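Local coordinates for protein histone acetyltransferase, ELP3 family (Methanocaldococcus infernus, PDB 6IA8) that converts the wobble uridine at position 34 of tRNA to 5-carboxymethyluridine, using acetyl-CoA, S-adenosyl-L-methionine and a [4Fe-4S] cluster, at residues E201-L206 and P431-I436; G216-Y221 and R230-E235. All coordinates share one frame; numbering follows the deposited sequence.

Contact 1: residues E201-L206 and P431-I436; sequences EINQML and PFRKEI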
loop_
_atom_site.group_PDB
_atom_site.type_symbol
_atom_site.label_atom_id
_atom_site.label_comp_id
_atom_site.label_asym_id
_atom_site.label_seq_id
_atom_site.Cartn_x
_atom_site.Cartn_y
_atom_site.Cartn_z
ATOM N N GLU A 201 -11.891 3.825 14.912
ATOM C CA GLU A 201 -10.876 2.849 14.528
ATOM C C GLU A 201 -9.697 3.528 13.831
ATOM O O GLU A 201 -8.546 3.092 13.976
ATOM C CB GLU A 201 -11.504 1.770 13.640
ATOM C CG GLU A 201 -12.200 0.676 14.444
ATOM C CD GLU A 201 -13.464 0.155 13.787
ATOM O OE1 GLU A 201 -13.938 -0.929 14.190
ATOM O OE2 GLU A 201 -13.994 0.828 12.877
ATOM N N ILE A 202 -9.952 4.570 13.039
ATOM C CA ILE A 202 -8.833 5.276 12.420
ATOM C C ILE A 202 -7.979 5.953 13.489
ATOM O O ILE A 202 -6.748 5.931 13.426
ATOM C CB ILE A 202 -9.332 6.285 11.373
ATOM C CG1 ILE A 202 -9.986 5.538 10.204
ATOM C CG2 ILE A 202 -8.186 7.136 10.899
ATOM C CD1 ILE A 202 -10.686 6.407 9.219
ATOM N N ASN A 203 -8.611 6.560 14.493
ATOM C CA ASN A 203 -7.847 7.099 15.619
ATOM C C ASN A 203 -6.936 6.030 16.226
ATOM O O ASN A 203 -5.761 6.286 16.525
ATOM C CB ASN A 203 -8.790 7.654 16.696
ATOM C CG ASN A 203 -9.505 8.911 16.259
ATOM O OD1 ASN A 203 -9.033 9.641 15.388
ATOM N ND2 ASN A 203 -10.641 9.183 16.871
ATOM N N GLN A 204 -7.471 4.819 16.427
ATOM C CA GLN A 204 -6.678 3.737 17.012
ATOM C C GLN A 204 -5.539 3.336 16.074
ATOM O O GLN A 204 -4.395 3.140 16.506
ATOM C CB GLN A 204 -7.598 2.555 17.333
ATOM C CG GLN A 204 -6.908 1.244 17.612
ATOM C CD GLN A 204 -6.080 1.240 18.888
ATOM O OE1 GLN A 204 -6.110 2.171 19.690
ATOM N NE2 GLN A 204 -5.323 0.181 19.067
ATOM N N MET A 205 -5.814 3.254 14.774
ATOM C CA MET A 205 -4.753 2.876 13.849
ATOM C C MET A 205 -3.645 3.909 13.835
ATOM O O MET A 205 -2.471 3.548 13.792
ATOM C CB MET A 205 -5.321 2.651 12.452
ATOM C CG MET A 205 -6.133 1.348 12.374
ATOM S SD MET A 205 -6.789 0.934 10.764
ATOM C CE MET A 205 -7.693 2.369 10.431
ATOM N N LEU A 206 -3.991 5.195 13.853
ATOM C CA LEU A 206 -2.968 6.230 13.970
ATOM C C LEU A 206 -2.182 6.096 15.276
ATOM O O LEU A 206 -0.964 6.294 15.296
ATOM C CB LEU A 206 -3.616 7.612 13.881
ATOM C CG LEU A 206 -4.166 7.993 12.507
ATOM C CD1 LEU A 206 -5.108 9.180 12.591
ATOM C CD2 LEU A 206 -2.992 8.277 11.606
ATOM N N PRO A 431 -11.794 16.575 7.143
ATOM C CA PRO A 431 -11.039 15.886 8.198
ATOM C C PRO A 431 -11.738 15.981 9.541
ATOM O O PRO A 431 -12.574 16.855 9.775
ATOM C CB PRO A 431 -9.707 16.626 8.224
ATOM C CG PRO A 431 -10.066 18.031 7.756
ATOM C CD PRO A 431 -11.155 17.825 6.703
ATOM N N PHE A 432 -11.406 15.036 10.420
ATOM C CA PHE A 432 -11.905 15.024 11.783
ATOM C C PHE A 432 -10.803 15.025 12.829
ATOM O O PHE A 432 -11.103 15.259 13.990
ATOM C CB PHE A 432 -12.796 13.791 12.024
ATOM C CG PHE A 432 -12.084 12.488 11.802
ATOM C CD1 PHE A 432 -11.434 11.864 12.855
ATOM C CD2 PHE A 432 -12.022 11.910 10.523
ATOM C CE1 PHE A 432 -10.761 10.672 12.649
ATOM C CE2 PHE A 432 -11.340 10.719 10.310
ATOM C CZ PHE A 432 -10.722 10.105 11.375
ATOM N N ARG A 433 -9.558 14.730 12.472
ATOM C CA ARG A 433 -8.483 14.680 13.454
ATOM C C ARG A 433 -8.248 16.068 14.033
ATOM O O ARG A 433 -8.272 17.069 13.306
ATOM C CB ARG A 433 -7.197 14.170 12.797
ATOM C CG ARG A 433 -7.141 12.636 12.509
ATOM C CD ARG A 433 -7.143 11.842 13.819
ATOM N NE ARG A 433 -5.991 12.156 14.666
ATOM C CZ ARG A 433 -5.631 11.448 15.739
ATOM N NH1 ARG A 433 -6.318 10.369 16.083
ATOM N NH2 ARG A 433 -4.578 11.812 16.461
ATOM N N LYS A 434 -7.959 16.106 15.336
ATOM C CA LYS A 434 -7.771 17.369 16.036
ATOM C C LYS A 434 -6.649 18.189 15.418
ATOM O O LYS A 434 -6.699 19.419 15.437
ATOM C CB LYS A 434 -7.482 17.108 17.521
ATOM C CG LYS A 434 -6.418 16.023 17.780
ATOM C CD LYS A 434 -6.188 15.772 19.276
ATOM C CE LYS A 434 -5.406 16.909 19.927
ATOM N NZ LYS A 434 -4.968 16.564 21.317
ATOM N N GLU A 435 -5.633 17.548 14.855
ATOM C CA GLU A 435 -4.491 18.320 14.388
ATOM C C GLU A 435 -4.634 18.808 12.953
ATOM O O GLU A 435 -3.757 19.533 12.480
ATOM C CB GLU A 435 -3.201 17.515 14.550
ATOM C CG GLU A 435 -3.228 16.097 14.055
ATOM C CD GLU A 435 -3.777 15.085 15.072
ATOM O OE1 GLU A 435 -4.998 14.895 15.088
ATOM O OE2 GLU A 435 -3.008 14.416 15.789
ATOM N N ILE A 436 -5.721 18.477 12.263
ATOM C CA ILE A 436 -5.943 18.902 10.883
ATOM C C ILE A 436 -7.046 19.949 10.875
ATOM O O ILE A 436 -8.190 19.653 11.227
ATOM C CB ILE A 436 -6.331 17.724 9.978
ATOM C CG1 ILE A 436 -5.298 16.605 10.093
ATOM C CG2 ILE A 436 -6.464 18.181 8.526
ATOM C CD1 ILE A 436 -5.705 15.303 9.374
HETATM O O HOH W 1 -5.038 8.554 17.913
#
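The ring of Phe432 meets the helix with its edge: CZ packs 3.9 Å from CG2 of Ile202, and CE1 lies 3.4 Å from OD1 of Asn203, both partners near the ring plane. The guanidinium of Arg433 carries CD1 of Leu206 over one face, that methyl also packing 3.6 Å from Arg433 CD, while OD1 of Asn203 sits at the guanidinium edge. There NH1 donates to OD1 (2.9 Å, N-H...O 151°) from above the amide plane, the two planes standing 66° apart. A water bonded to both NH1 and the backbone O of Asn203 adds a second link. A bend at chi2 (-66°) turns Arg433 CD toward Asn203 and Leu206. Glu435 is gripped side-on, NE to OE1 (2.9 Å) and NH2 to OE2, in a salt bridge. Leu243 of helix 234-245 and Tyr513 of strand 513-517 pack around the site. An alanine in place of Arg433 would probably leave the Glu435 carboxylate without its charge partner and Asn203 OD1 without this donor. The contact joins a helix of the radical SAM core to a loop of the acetyltransferase domain, through an arginine whose charge is probably largely balanced by Glu435 of its own loop and whose NH1 reaches a neutral amide and a water.

Contact 2: residues G216-Y221 and R230-E235; sequences GVQSIY and RGHSVE. With SO4 (sulfate ion), chain C.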
loop_
_atom_site.group_PDB
_atom_site.type_symbol
_atom_site.label_atom_id
_atom_site.label_comp_id
_atom_site.label_asym_id
_atom_site.label_seq_id
_atom_site.Cartn_x
_atom_site.Cartn_y
_atom_site.Cartn_z
ATOM N N GLY A 216 -10.594 -4.398 2.303
ATOM C CA GLY A 216 -11.104 -5.561 1.600
ATOM C C GLY A 216 -12.305 -5.220 0.731
ATOM O O GLY A 216 -13.436 -5.616 1.045
ATOM N N VAL A 217 -12.081 -4.459 -0.347
ATOM C CA VAL A 217 -13.184 -3.974 -1.175
ATOM C C VAL A 217 -13.828 -5.119 -1.957
ATOM O O VAL A 217 -15.060 -5.260 -1.969
ATOM C CB VAL A 217 -12.685 -2.867 -2.119
ATOM C CG1 VAL A 217 -13.800 -2.404 -3.025
ATOM C CG2 VAL A 217 -12.108 -1.697 -1.309
ATOM N N GLN A 218 -12.998 -5.925 -2.645
ATOM C CA GLN A 218 -13.399 -7.060 -3.470
ATOM C C GLN A 218 -14.121 -6.590 -4.719
ATOM O O GLN A 218 -13.622 -6.832 -5.818
ATOM C CB GLN A 218 -14.269 -8.029 -2.688
ATOM C CG GLN A 218 -13.789 -8.349 -1.277
ATOM C CD GLN A 218 -12.319 -8.662 -1.177
ATOM O OE1 GLN A 218 -11.626 -8.852 -2.174
ATOM N NE2 GLN A 218 -11.828 -8.695 0.048
ATOM N N SER A 219 -15.256 -5.893 -4.557
ATOM C CA SER A 219 -16.056 -5.368 -5.653
ATOM C C SER A 219 -16.657 -4.024 -5.252
ATOM O O SER A 219 -16.913 -3.756 -4.076
ATOM C CB SER A 219 -17.176 -6.367 -6.019
ATOM O OG SER A 219 -18.034 -5.839 -6.998
ATOM N N ILE A 220 -16.926 -3.193 -6.258
ATOM C CA ILE A 220 -17.650 -1.947 -6.041
ATOM C C ILE A 220 -19.133 -2.050 -6.394
ATOM O O ILE A 220 -19.841 -1.022 -6.378
ATOM C CB ILE A 220 -16.999 -0.790 -6.819
ATOM C CG1 ILE A 220 -17.106 -1.011 -8.327
ATOM C CG2 ILE A 220 -15.572 -0.586 -6.385
ATOM C CD1 ILE A 220 -16.753 0.269 -9.142
ATOM N N TYR A 221 -19.642 -3.254 -6.671
ATOM C CA TYR A 221 -21.044 -3.421 -7.042
ATOM C C TYR A 221 -21.803 -4.111 -5.913
ATOM O O TYR A 221 -21.484 -5.249 -5.557
ATOM C CB TYR A 221 -21.184 -4.228 -8.331
ATOM C CG TYR A 221 -20.471 -3.619 -9.514
ATOM C CD1 TYR A 221 -20.845 -2.383 -10.000
ATOM C CD2 TYR A 221 -19.406 -4.291 -10.144
ATOM C CE1 TYR A 221 -20.176 -1.814 -11.088
ATOM C CE2 TYR A 221 -18.754 -3.742 -11.220
ATOM C CZ TYR A 221 -19.142 -2.511 -11.692
ATOM O OH TYR A 221 -18.495 -1.967 -12.773
ATOM N N ARG A 230 -21.020 -10.827 1.297
ATOM C CA ARG A 230 -19.970 -10.040 1.926
ATOM C C ARG A 230 -20.586 -9.096 2.961
ATOM O O ARG A 230 -21.770 -8.748 2.904
ATOM C CB ARG A 230 -19.179 -9.247 0.883
ATOM C CG ARG A 230 -18.750 -10.039 -0.343
ATOM C CD ARG A 230 -17.839 -11.224 -0.017
ATOM N NE ARG A 230 -16.581 -10.816 0.599
ATOM C CZ ARG A 230 -15.483 -11.567 0.631
ATOM N NH1 ARG A 230 -15.481 -12.767 0.064
ATOM N NH2 ARG A 230 -14.378 -11.106 1.213
ATOM N N GLY A 231 -19.772 -8.692 3.928
ATOM C CA GLY A 231 -20.296 -7.942 5.048
ATOM C C GLY A 231 -20.158 -6.442 4.938
ATOM O O GLY A 231 -20.168 -5.756 5.965
ATOM N N HIS A 232 -20.036 -5.919 3.718
ATOM C CA HIS A 232 -19.878 -4.485 3.529
ATOM C C HIS A 232 -20.497 -4.067 2.203
ATOM O O HIS A 232 -20.820 -4.890 1.353
ATOM C CB HIS A 232 -18.404 -4.071 3.573
ATOM C CG HIS A 232 -17.627 -4.488 2.366
ATOM N ND1 HIS A 232 -16.985 -5.705 2.279
ATOM C CD2 HIS A 232 -17.391 -3.854 1.192
ATOM C CE1 HIS A 232 -16.390 -5.804 1.106
ATOM N NE2 HIS A 232 -16.606 -4.689 0.433
ATOM N N SER A 233 -20.645 -2.764 2.036
ATOM C CA SER A 233 -21.234 -2.157 0.854
ATOM C C SER A 233 -20.192 -1.286 0.154
ATOM O O SER A 233 -19.114 -0.999 0.690
ATOM C CB SER A 233 -22.443 -1.299 1.242
ATOM O OG SER A 233 -21.975 -0.186 2.003
ATOM N N VAL A 234 -20.520 -0.845 -1.060
ATOM C CA VAL A 234 -19.635 0.103 -1.721
ATOM C C VAL A 234 -19.663 1.434 -0.981
ATOM O O VAL A 234 -18.643 2.130 -0.895
ATOM C CB VAL A 234 -20.006 0.273 -3.204
ATOM C CG1 VAL A 234 -21.311 1.034 -3.361
ATOM C CG2 VAL A 234 -18.865 1.008 -3.906
ATOM N N GLU A 235 -20.824 1.800 -0.420
ATOM C CA GLU A 235 -20.905 2.994 0.416
ATOM C C GLU A 235 -19.893 2.947 1.560
ATOM O O GLU A 235 -19.274 3.969 1.882
ATOM C CB GLU A 235 -22.326 3.181 0.958
ATOM C CG GLU A 235 -23.343 3.620 -0.093
ATOM C CD GLU A 235 -23.814 2.493 -1.014
ATOM O OE1 GLU A 235 -23.608 1.295 -0.710
ATOM O OE2 GLU A 235 -24.408 2.808 -2.062
HETATM S S SO4 C . -16.215 -8.885 3.718
HETATM O O1 SO4 C . -16.893 -7.688 4.220
HETATM O O2 SO4 C . -15.800 -8.699 2.328
HETATM O O3 SO4 C . -15.043 -9.163 4.541
HETATM O O4 SO4 C . -17.138 -10.013 3.796
HETATM O O HOH W 2 -17.058 -2.259 -1.738
#
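His232 NE2 donates to the backbone O of Val217 (2.9 Å, N-H...O 142°), the acceptor lying in the imidazole plane. Gly216 O comes within 3.0 Å of CE1 on the same ring. At the other nitrogen, ND1 gives an almost straight bond to sulfate O1 (2.8 Å, 177°), so the imidazole spans from strand end to anion. A chi1 of 72° sets CG between the backbone N and the carbonyl carbon, bringing the ring round to the strand. Arg230 holds the same sulfate edge-on, NE and NH2 both donating to O2, and Gly231 N adds a bond to O4 (2.9 Å). CG of Gln218 lies over one face of that guanidinium, 3.8 Å from NH2, the two side chains crossing at about a right angle. Farther along, Val234 CG2 packs 3.9 Å from Ile220 CB and approaches Ile220 O.

Behind this shell, Ser219 N donates to Val217 O from the face opposite His232, while Ser219 OG accepts from Tyr221 N in an ST turn. His254 bonds Gln218 OE1, and Asn222 OD1 takes Val234 N.

The contact ties the end of strand 212-218 to the start of helix 234-245 in the radical SAM core. Donation from both ring nitrogens is consistent with a protonated, cationic His232, which the sulfate, probably from the crystallisation liquor, would probably favour, offsetting the nearby charge of Arg230.

Overall arrangement
Both contacts are partly buried, neither with an exposed touching residue, their centres 23 Å apart and their nearest atoms about 11 Å apart. Contact 1 bridges two domains through segments 225 residues apart in sequence; contact 2 is local, its segments separated by little more than helix 222-227, and is nested inside the loop that contact 1 closes. Helix 199-208 and strand 212-218 follow each other in the radical SAM core, and helix 234-245, which begins in contact 2, lends Leu243 and Leu244 to the surroundings of contact 1. Each uses an arginine, paired with a protein carboxylate in contact 1 and with a bound anion in contact 2.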